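Local structure of exosome complex component Rrp41 (Archaeoglobus fulgidus, 3M7N) at residues 104-107 against 108-112. The protein is probably a catalytic component of the exosome, degrading RNA from the 3' end as an exoribonuclease and able to synthesize heteromeric RNA tails. The protein carries 1 engineered substitution. Residues are numbered along the deposited sequence; the frame is centred on the assembly and turned at random.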
ATOM      1  N   VAL E 104       2.785  18.249 -12.971  1.00 26.84           N
ATOM      2  CA  VAL E 104       2.606  19.285 -13.974  1.00 30.59           C
ATOM      3  C   VAL E 104       3.094  18.818 -15.364  1.00 32.44           C
ATOM      4  O   VAL E 104       2.475  19.141 -16.377  1.00 29.33           O
ATOM      5  CB  VAL E 104       3.233  20.601 -13.515  1.00 30.06           C
ATOM      6  CG1 VAL E 104       4.743  20.522 -13.539  1.00 27.12           C
ATOM      7  CG2 VAL E 104       2.736  21.720 -14.364  1.00 40.39           C
ATOM      8  N   SER E 105       4.169  18.024 -15.398  1.00 28.20           N
ATOM      9  CA  SER E 105       4.631  17.404 -16.635  1.00 25.60           C
ATOM     10  C   SER E 105       3.569  16.512 -17.226  1.00 29.29           C
ATOM     11  O   SER E 105       3.329  16.541 -18.439  1.00 30.93           O
ATOM     12  CB  SER E 105       5.885  16.563 -16.409  1.00 26.68           C
ATOM     13  OG  SER E 105       6.961  17.357 -15.963  1.00 29.80           O
ATOM     14  N   LYS E 106       2.943  15.693 -16.383  1.00 29.36           N
ATOM     15  CA  LYS E 106       1.874  14.831 -16.876  1.00 29.51           C
ATOM     16  C   LYS E 106       0.775  15.685 -17.485  1.00 28.74           C
ATOM     17  O   LYS E 106       0.185  15.359 -18.534  1.00 31.19           O
ATOM     18  CB  LYS E 106       1.279  13.986 -15.742  1.00 31.60           C
ATOM     19  CG  LYS E 106       0.104  13.137 -16.202  1.00 33.93           C
ATOM     20  CD  LYS E 106      -0.603  12.472 -15.041  1.00 39.09           C
ATOM     21  CE  LYS E 106      -1.840  13.261 -14.645  1.00 45.63           C
ATOM     22  NZ  LYS E 106      -1.995  13.328 -13.158  1.00 46.53           N
ATOM     23  N   GLU E 107       0.480  16.770 -16.784  1.00 28.68           N
ATOM     24  CA  GLU E 107      -0.587  17.678 -17.185  1.00 31.39           C
ATOM     25  C   GLU E 107      -0.303  18.286 -18.569  1.00 30.59           C
ATOM     26  O   GLU E 107      -1.209  18.411 -19.390  1.00 28.90           O
ATOM     27  CB  GLU E 107      -0.820  18.734 -16.091  1.00 25.07           C
ATOM     28  CG  GLU E 107      -1.768  18.203 -15.007  1.00 31.89           C
ATOM     29  CD  GLU E 107      -1.632  18.894 -13.657  1.00 34.74           C
ATOM     30  OE1 GLU E 107      -0.800  19.814 -13.517  1.00 32.61           O
ATOM     31  OE2 GLU E 107      -2.359  18.498 -12.723  1.00 35.99           O
ATOM     32  N   ALA E 108       0.966  18.602 -18.834  1.00 27.51           N
ATOM     33  CA  ALA E 108       1.362  19.165 -20.124  1.00 29.25           C
ATOM     34  C   ALA E 108       1.063  18.198 -21.259  1.00 31.80           C
ATOM     35  O   ALA E 108       0.709  18.608 -22.365  1.00 35.32           O
ATOM     36  CB  ALA E 108       2.855  19.571 -20.126  1.00 20.18           C
ATOM     37  N   PHE E 109       1.199  16.905 -20.999  1.00 34.11           N
ATOM     38  CA  PHE E 109       0.964  15.938 -22.067  1.00 29.36           C
ATOM     39  C   PHE E 109      -0.489  15.510 -22.182  1.00 32.92           C
ATOM     40  O   PHE E 109      -0.943  15.124 -23.269  1.00 30.95           O
ATOM     41  CB  PHE E 109       1.919  14.752 -21.950  1.00 29.23           C
ATOM     42  CG  PHE E 109       3.338  15.096 -22.314  1.00 30.45           C
ATOM     43  CD1 PHE E 109       4.290  15.304 -21.335  1.00 29.81           C
ATOM     44  CD2 PHE E 109       3.705  15.260 -23.653  1.00 23.84           C
ATOM     45  CE1 PHE E 109       5.607  15.642 -21.681  1.00 26.62           C
ATOM     46  CE2 PHE E 109       4.996  15.584 -23.996  1.00 23.08           C
ATOM     47  CZ  PHE E 109       5.952  15.776 -23.012  1.00 25.20           C
ATOM     48  N   GLU E 110      -1.225  15.585 -21.068  1.00 38.42           N
ATOM     49  CA  GLU E 110      -2.637  15.201 -21.086  1.00 38.54           C
ATOM     50  C   GLU E 110      -3.336  16.121 -22.049  1.00 35.84           C
ATOM     51  O   GLU E 110      -4.293  15.747 -22.716  1.00 35.21           O
ATOM     52  CB  GLU E 110      -3.275  15.315 -19.698  1.00 38.57           C
ATOM     53  CG  GLU E 110      -2.759  14.285 -18.710  1.00 40.46           C
ATOM     54  CD  GLU E 110      -3.500  14.306 -17.384  1.00 46.15           C
ATOM     55  OE1 GLU E 110      -3.596  15.382 -16.736  1.00 48.37           O
ATOM     56  OE2 GLU E 110      -3.983  13.232 -16.985  1.00 44.12           O
ATOM     57  N   ALA E 111      -2.810  17.334 -22.123  1.00 41.89           N
ATOM     58  CA  ALA E 111      -3.339  18.382 -22.992  1.00 42.30           C
ATOM     59  C   ALA E 111      -3.100  18.127 -24.491  1.00 43.80           C
ATOM     60  O   ALA E 111      -3.597  18.872 -25.333  1.00 47.33           O
ATOM     61  CB  ALA E 111      -2.734  19.738 -22.574  1.00 36.03           C
ATOM     62  N   VAL E 112      -2.360  17.074 -24.827  1.00 39.03           N
ATOM     63  CA  VAL E 112      -1.847  16.932 -26.178  1.00 38.19           C
ATOM     64  C   VAL E 112      -1.903  15.516 -26.783  1.00 38.79           C
ATOM     65  O   VAL E 112      -2.126  15.353 -27.980  1.00 38.48           O
ATOM     66  CB  VAL E 112      -0.425  17.513 -26.233  1.00 39.11           C
ATOM     67  CG1 VAL E 112       0.387  16.861 -27.310  1.00 38.65           C
ATOM     68  CG2 VAL E 112      -0.495  19.025 -26.434  1.00 37.52           C
TER
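K106 and E110 lie one turn apart near the C-terminal end of helix 96-110, in the first of the two RNase PH domains, and their side chains cross at a slant on its partly exposed flank. K106 sends CG out anti to its own backbone N (chi1 176°) and then bends at chi3 and chi4, bringing CE over the carboxylate of E110, 3.2 Å from OE2. The ammonium group runs on beyond CE: K106 NZ stays 4.3 Å from E110 OE2, too far for a salt bridge, though the opposite charges probably still favour each other. Closer to the backbone, CG of E110 sits 3.1 Å from the carbonyl O of K106, the same oxygen that accepts the E110 N-H at 2.9 Å. With an alanine in place of E110, K106 CE is likely to lose the carboxylate it lies over, and K115 its weak, long ion pair. E107 also crosses E110 at a slant, its CG 3.8 Å from E110 OE1. Its carboxylate points back along the helix to a salt bridge with K103, which probably eases the nearness of two acidic groups whose planes are 31° apart. A108 binds the preceding turn through its backbone, N to V104 O at 2.9 Å with the donor tilted 22° from the carbonyl plane, and its CB rests 3.5 Å from S105 O. The F109 side chain touches L141, A144 and L148 of helix 136-150 and A108 packs on A202 of strand 197-207, so this turn joins the two domains, while E107 and E110 pack on G229 and G230 of the exonuclease 2 subunit. The carbonyl O of S105 comes obliquely to the F109 ring, 3.3 Å from CD1.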